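Local coordinates for trypsin-resistant surface T6 protein (Streptococcus pyogenes serotype M6, PDB 4P0D) that forms the backbone of the cell-surface pilus as its repeating subunit, probably joined to its neighbours and anchored in the cell wall by sortases, at residues L209-K214 and A218-D223; F323-S328 and I335-G340; D350-T353 and Y359-S362. The protein carries 1 engineered substitution. One frame throughout, in Å; residues are numbered along the deposited sequence.

Contact 1 (L209-K214 and A218-D223); sequences LTVEWK and ANITED
I220 reaches across a β-hairpin to L209 and V211, and its path from backbone to tip explains how the two arms stay packed where they diverge. From CB, the branch CG1 leaves anti to the carbonyl carbon (chi1 -53°), while CG2 stands anti to the backbone N. An extended second torsion (chi2 -172°) carries CD1 out to the L209 backbone. There the terminal methyl lies with I220 CD1 3.6 Å from L209 O. It also touches the leucine side chain, with I220 CD1 4.2 Å from L209 CG, the two side chains crossing at about a right angle. V211 CG2 brushes the same methyl more loosely, 4.3 Å from I220 CD1. Nearer the turn the strands come closer, and a small residue fits: A218 CB rests 4.0 Å from V211 CB, while beside it A218 N donates to V211 O at 2.8 Å, almost straight at 170°. The return bond of this pair is not made directly. Water 1 takes the hydrogen of V211 N and gives one to A218 O, at 2.6 Å from that oxygen. The hairpin, of strands 202-213 and 216-220, belongs to the Cna-B-like middle domain, and V226 covers V211 and A218 from the next strand, 225-228. One direct backbone bond, a water wedged into the second, and aliphatic tips bridging the widening gap imply that pairing by the turn gives way to contact between aliphatic side chains where the strands separate.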
# COMPACT_ATOMS: atom_id res chain seq x y z
N LEU A 209 9.01 6.00 -10.88
CA LEU A 209 9.17 4.71 -10.19
C LEU A 209 10.62 4.26 -10.23
O LEU A 209 11.23 4.18 -11.29
CB LEU A 209 8.26 3.64 -10.82
CG LEU A 209 8.22 2.24 -10.19
CD1 LEU A 209 7.61 2.27 -8.79
CD2 LEU A 209 7.43 1.28 -11.09
N THR A 210 11.17 3.99 -9.06
CA THR A 210 12.53 3.49 -8.99
C THR A 210 12.56 2.25 -8.13
O THR A 210 11.71 2.02 -7.28
CB THR A 210 13.50 4.54 -8.42
OG1 THR A 210 13.29 4.67 -7.01
CG2 THR A 210 13.28 5.88 -9.07
N VAL A 211 13.56 1.42 -8.37
CA VAL A 211 13.73 0.19 -7.64
C VAL A 211 15.22 0.10 -7.31
O VAL A 211 16.05 0.24 -8.20
CB VAL A 211 13.28 -1.03 -8.49
CG1 VAL A 211 13.67 -2.32 -7.83
CG2 VAL A 211 11.79 -1.00 -8.77
N GLU A 212 15.55 -0.08 -6.03
CA GLU A 212 16.92 -0.37 -5.60
C GLU A 212 16.93 -1.81 -5.12
O GLU A 212 15.98 -2.28 -4.49
CB GLU A 212 17.39 0.59 -4.49
CG GLU A 212 18.69 0.21 -3.77
CD GLU A 212 18.47 -0.50 -2.43
OE1 GLU A 212 17.80 0.11 -1.56
OE2 GLU A 212 18.98 -1.65 -2.23
N TRP A 213 17.99 -2.53 -5.44
CA TRP A 213 18.17 -3.92 -5.03
C TRP A 213 19.67 -4.16 -4.89
O TRP A 213 20.45 -3.79 -5.77
CB TRP A 213 17.55 -4.86 -6.06
CG TRP A 213 17.76 -6.33 -5.77
CD1 TRP A 213 17.16 -7.08 -4.81
CD2 TRP A 213 18.63 -7.21 -6.48
NE1 TRP A 213 17.61 -8.38 -4.86
CE2 TRP A 213 18.51 -8.49 -5.89
CE3 TRP A 213 19.48 -7.04 -7.57
CZ2 TRP A 213 19.22 -9.59 -6.36
CZ3 TRP A 213 20.19 -8.13 -8.02
CH2 TRP A 213 20.05 -9.39 -7.42
N LYS A 214 20.06 -4.75 -3.77
CA LYS A 214 21.47 -4.95 -3.43
C LYS A 214 22.30 -3.66 -3.49
O LYS A 214 23.46 -3.69 -3.87
CB LYS A 214 22.09 -6.02 -4.34
CG LYS A 214 21.54 -7.42 -4.08
CD LYS A 214 22.54 -8.51 -4.42
CE LYS A 214 23.06 -8.37 -5.84
NZ LYS A 214 23.53 -9.68 -6.37
N ALA A 218 18.00 0.05 -10.19
CA ALA A 218 17.53 -0.59 -11.39
C ALA A 218 17.30 0.44 -12.48
O ALA A 218 17.09 1.63 -12.19
CB ALA A 218 16.25 -1.34 -11.10
N ASN A 219 17.41 -0.00 -13.73
CA ASN A 219 16.91 0.75 -14.87
C ASN A 219 15.65 0.04 -15.31
O ASN A 219 15.65 -1.17 -15.53
CB ASN A 219 17.91 0.79 -16.02
CG ASN A 219 17.46 1.73 -17.15
OD1 ASN A 219 16.96 2.82 -16.89
ND2 ASN A 219 17.63 1.29 -18.40
N ILE A 220 14.57 0.79 -15.39
CA ILE A 220 13.32 0.23 -15.86
C ILE A 220 13.22 0.63 -17.33
O ILE A 220 13.15 1.81 -17.65
CB ILE A 220 12.14 0.76 -15.04
CG1 ILE A 220 12.43 0.51 -13.55
CG2 ILE A 220 10.83 0.12 -15.51
CD1 ILE A 220 11.27 0.80 -12.63
N THR A 221 13.19 -0.35 -18.22
CA THR A 221 13.10 -0.05 -19.63
C THR A 221 11.67 0.12 -20.11
O THR A 221 10.70 -0.06 -19.37
CB THR A 221 13.86 -1.09 -20.47
OG1 THR A 221 13.23 -2.36 -20.39
CG2 THR A 221 15.29 -1.20 -19.98
N GLU A 222 11.56 0.50 -21.38
CA GLU A 222 10.30 0.82 -22.03
C GLU A 222 9.20 -0.22 -21.82
O GLU A 222 8.08 0.14 -21.53
CB GLU A 222 10.54 1.04 -23.54
CG GLU A 222 9.35 1.54 -24.32
CD GLU A 222 9.71 1.78 -25.79
OE1 GLU A 222 10.29 2.84 -26.09
OE2 GLU A 222 9.42 0.91 -26.64
N ASP A 223 9.52 -1.51 -21.95
CA ASP A 223 8.51 -2.58 -21.78
C ASP A 223 8.23 -2.97 -20.31
O ASP A 223 7.41 -3.86 -20.06
CB ASP A 223 8.87 -3.82 -22.60
CG ASP A 223 10.03 -4.62 -22.01
OD1 ASP A 223 10.60 -4.26 -20.94
OD2 ASP A 223 10.37 -5.64 -22.65
O HOH W 1 15.04 2.33 -10.68

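Contact 2 (F323-S328 and I335-G340); sequences FRKVDS and IGAIFG
F339 buries the most surface in this contact, and its ring is approached on two sides by residues of strand 320-327. F323 comes over one face: the edge of its ring points at the face of F339 in a T-shaped pair, centroids 4.8 Å apart and planes at 63°. The closest approach is F323 CZ to F339 CG, 3.5 Å, while F323 CE1 sits above the rim of the same face rather than over its centre. With chi1 at 61°, F323 holds its CG between its own backbone N and carbonyl carbon, a cramped setting that sends the ring toward the facing sheet. K325 arrives instead at the edge of F339, in the plane of the ring, with K325 CE 3.7 Å from F339 CZ. Its chain bends at chi2 and chi4, and it is the methylenes CD and CE that lie along the rim of F339, while NZ is taken up in a covalent link. These segments belong to the two facing sheets of a prealbumin-like β-sandwich, and K325 is the lysine of its intramolecular isopeptide bond: NZ is joined to CG of N479, on strand 470-479 beside it in the same sheet. E374, from strand 368-376 of the opposite sheet, touches both K325 and F339; as in other pilin domains of this kind, such an acid probably promotes the bond. A long lysine suits the place because its apolar stem can line the core while its end reaches the link. Lower on that stem, K325 CG lies 3.9 Å from A337 CB, a small methyl beside the first part of the lysine chain; I372 and V352 pack against F339.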
# COMPACT_ATOMS: atom_id res chain seq x y z
N PHE A 323 -13.00 32.79 4.90
CA PHE A 323 -13.22 34.00 5.67
C PHE A 323 -14.46 34.72 5.14
O PHE A 323 -14.97 34.39 4.07
CB PHE A 323 -12.00 34.93 5.60
CG PHE A 323 -11.67 35.39 4.19
CD1 PHE A 323 -12.30 36.49 3.65
CD2 PHE A 323 -10.72 34.72 3.43
CE1 PHE A 323 -12.00 36.92 2.37
CE2 PHE A 323 -10.40 35.15 2.15
CZ PHE A 323 -11.05 36.25 1.62
N ARG A 324 -14.94 35.70 5.90
CA ARG A 324 -16.08 36.47 5.45
C ARG A 324 -15.72 37.95 5.41
O ARG A 324 -15.07 38.47 6.33
CB ARG A 324 -17.29 36.23 6.34
CG ARG A 324 -18.58 36.73 5.72
CD ARG A 324 -19.75 36.56 6.68
NE ARG A 324 -21.00 36.41 5.94
CZ ARG A 324 -22.20 36.33 6.51
NH1 ARG A 324 -22.33 36.38 7.84
NH2 ARG A 324 -23.28 36.20 5.75
N LYS A 325 -16.15 38.61 4.33
CA LYS A 325 -15.94 40.03 4.13
C LYS A 325 -17.21 40.81 4.47
O LYS A 325 -18.27 40.51 3.92
CB LYS A 325 -15.57 40.28 2.67
CG LYS A 325 -15.04 41.67 2.39
CD LYS A 325 -13.91 42.02 3.36
CE LYS A 325 -13.28 43.35 3.03
NZ LYS A 325 -14.22 44.47 3.30
N VAL A 326 -17.10 41.81 5.35
CA VAL A 326 -18.27 42.59 5.76
C VAL A 326 -17.99 44.08 5.83
O VAL A 326 -16.83 44.51 5.88
CB VAL A 326 -18.82 42.12 7.13
CG1 VAL A 326 -19.19 40.65 7.09
CG2 VAL A 326 -17.83 42.40 8.26
N ASP A 327 -19.07 44.87 5.84
CA ASP A 327 -19.00 46.32 6.08
C ASP A 327 -18.59 46.56 7.53
O ASP A 327 -19.15 45.96 8.46
CB ASP A 327 -20.37 46.94 5.79
CG ASP A 327 -20.43 48.42 6.13
OD1 ASP A 327 -20.53 48.77 7.34
OD2 ASP A 327 -20.40 49.23 5.18
N SER A 328 -17.63 47.45 7.73
CA SER A 328 -17.06 47.66 9.07
C SER A 328 -18.08 48.09 10.15
O SER A 328 -17.85 47.87 11.34
CB SER A 328 -15.94 48.68 9.00
OG SER A 328 -16.45 49.93 8.55
N ILE A 335 -19.94 41.46 -1.45
CA ILE A 335 -19.64 40.64 -2.62
C ILE A 335 -18.49 41.23 -3.42
O ILE A 335 -18.29 42.44 -3.42
CB ILE A 335 -20.89 40.51 -3.51
CG1 ILE A 335 -20.66 39.55 -4.68
CG2 ILE A 335 -21.39 41.87 -4.01
CD1 ILE A 335 -21.95 39.24 -5.42
N GLY A 336 -17.72 40.36 -4.07
CA GLY A 336 -16.77 40.75 -5.10
C GLY A 336 -15.44 41.32 -4.64
O GLY A 336 -14.73 41.91 -5.45
N ALA A 337 -15.13 41.19 -3.36
CA ALA A 337 -13.82 41.57 -2.82
C ALA A 337 -12.79 40.52 -3.26
O ALA A 337 -13.04 39.32 -3.13
CB ALA A 337 -13.87 41.65 -1.31
N ILE A 338 -11.67 40.97 -3.80
CA ILE A 338 -10.60 40.06 -4.22
C ILE A 338 -9.47 40.07 -3.22
O ILE A 338 -8.93 41.13 -2.88
CB ILE A 338 -10.07 40.40 -5.63
CG1 ILE A 338 -11.25 40.53 -6.61
CG2 ILE A 338 -9.06 39.36 -6.09
CD1 ILE A 338 -10.85 40.92 -8.01
N PHE A 339 -9.11 38.87 -2.76
CA PHE A 339 -8.08 38.65 -1.76
C PHE A 339 -7.02 37.70 -2.26
O PHE A 339 -7.32 36.74 -2.99
CB PHE A 339 -8.69 38.05 -0.49
CG PHE A 339 -9.36 39.06 0.38
CD1 PHE A 339 -10.64 39.48 0.11
CD2 PHE A 339 -8.68 39.63 1.45
CE1 PHE A 339 -11.26 40.44 0.91
CE2 PHE A 339 -9.29 40.57 2.26
CZ PHE A 339 -10.58 40.98 1.98
N GLY A 340 -5.78 37.97 -1.86
CA GLY A 340 -4.70 37.01 -1.97
C GLY A 340 -4.53 36.24 -0.67
O GLY A 340 -4.77 36.75 0.42

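Contact 3 (D350-T353 and Y359-S362); sequences DIVT and YAIS
V352 and A360 meet in a side-chain contact between the edge strands of two facing sheets, in the core of the prealbumin-like domain. Segments 350-353 and 359-361 run antiparallel at 157°, their axes approaching to 6.4 Å, yet they are not paired through direct backbone bonds. V352 buries more than any other residue here. Its CG2 presses on A360 CB at 3.5 Å, tighter than usual for two carbons; the single methyl of alanine thus meets the valine branch closely. With chi1 at -52°, CG1 turns instead along the other strand and rests 3.4 Å from I361 O. Beyond it, D350 holds its carboxylate against the backbone of S362, its OD2 3.3 Å from S362 CA. That oxygen is well provided for: it accepts from T363 N and makes a salt bridge with K406, whose NZ also donates to I361 O, so one lysine ties both strands together within a buried setting. The charge of K406 would be expected to stabilise the ionised aspartate there. At the other end, where T353 lies across from A360, water 2 donates to T353 O and to Y359 O, each at 2.8 Å, and links two carbonyls that could not bond to each other. S362 OG accepts a hydrogen bond from I321 N. Each strand is paired within its own sheet: D350 and V352 with V341 and F339 of strand 338-343, A360 and S362 with F323 and I321 of strand 320-327, with F323 lying against both V352 and A360.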
# COMPACT_ATOMS: atom_id res chain seq x y z
N ASP A 350 -2.96 31.51 -3.51
CA ASP A 350 -4.26 31.49 -4.19
C ASP A 350 -4.84 32.90 -4.22
O ASP A 350 -4.40 33.79 -3.46
CB ASP A 350 -5.19 30.53 -3.41
CG ASP A 350 -6.47 30.18 -4.18
OD1 ASP A 350 -6.50 30.28 -5.42
OD2 ASP A 350 -7.44 29.78 -3.52
N ILE A 351 -5.82 33.09 -5.10
CA ILE A 351 -6.60 34.33 -5.21
C ILE A 351 -8.08 33.96 -5.17
O ILE A 351 -8.53 33.03 -5.84
CB ILE A 351 -6.24 35.13 -6.48
CG1 ILE A 351 -4.83 35.71 -6.33
CG2 ILE A 351 -7.21 36.28 -6.74
CD1 ILE A 351 -4.24 36.20 -7.62
N VAL A 352 -8.83 34.68 -4.36
CA VAL A 352 -10.24 34.36 -4.17
C VAL A 352 -11.09 35.63 -4.27
O VAL A 352 -10.60 36.73 -4.05
CB VAL A 352 -10.47 33.64 -2.82
CG1 VAL A 352 -9.52 32.44 -2.70
CG2 VAL A 352 -10.27 34.57 -1.64
N THR A 353 -12.35 35.44 -4.61
CA THR A 353 -13.30 36.53 -4.73
C THR A 353 -14.50 36.25 -3.84
O THR A 353 -15.03 35.15 -3.90
CB THR A 353 -13.76 36.64 -6.19
OG1 THR A 353 -12.63 36.98 -7.00
CG2 THR A 353 -14.84 37.69 -6.36
N TYR A 359 -18.44 35.28 1.62
CA TYR A 359 -17.54 34.16 1.91
C TYR A 359 -16.59 33.89 0.76
O TYR A 359 -16.97 34.05 -0.40
CB TYR A 359 -18.33 32.87 2.22
CG TYR A 359 -18.94 32.82 3.60
CD1 TYR A 359 -18.14 32.77 4.73
CD2 TYR A 359 -20.34 32.79 3.78
CE1 TYR A 359 -18.69 32.73 6.00
CE2 TYR A 359 -20.89 32.72 5.06
CZ TYR A 359 -20.06 32.71 6.16
OH TYR A 359 -20.57 32.68 7.44
N ALA A 360 -15.36 33.48 1.09
CA ALA A 360 -14.39 32.98 0.12
C ALA A 360 -13.68 31.74 0.68
O ALA A 360 -13.55 31.61 1.90
CB ALA A 360 -13.38 34.07 -0.20
N ILE A 361 -13.22 30.84 -0.19
CA ILE A 361 -12.46 29.67 0.25
C ILE A 361 -11.23 29.46 -0.63
O ILE A 361 -11.29 29.63 -1.85
CB ILE A 361 -13.32 28.38 0.23
CG1 ILE A 361 -14.50 28.51 1.19
CG2 ILE A 361 -12.49 27.18 0.64
CD1 ILE A 361 -15.46 27.35 1.10
N SER A 362 -10.13 29.08 -0.00
CA SER A 362 -8.87 28.86 -0.71
C SER A 362 -8.80 27.46 -1.29
O SER A 362 -9.59 26.58 -0.93
CB SER A 362 -7.71 29.04 0.25
OG SER A 362 -7.53 27.89 1.08
O HOH W 2 -16.44 32.99 -2.92

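The contacts follow one another along the chain in numerical order, and they fall in two domains. Contact 1 belongs to the Cna-B-like middle domain; its centre lies about 52 Å from that of contact 2 and about 43 Å from that of contact 3. Contacts 2 and 3 share the prealbumin-like domain, with centres about 9 Å apart. Strands 338-343 and 348-353 are neighbours in one sheet, 320-327 and 359-361 in the other, and probable hydrogen bonds, F339 O to V352 N and F323 O to A360 N, join the two contacts directly. The elongated pilin thus combines a locally packed hairpin with a domain toward the C-terminal end whose core includes the K325-N479 cross-link, consistent with a shaft that must resist pulling.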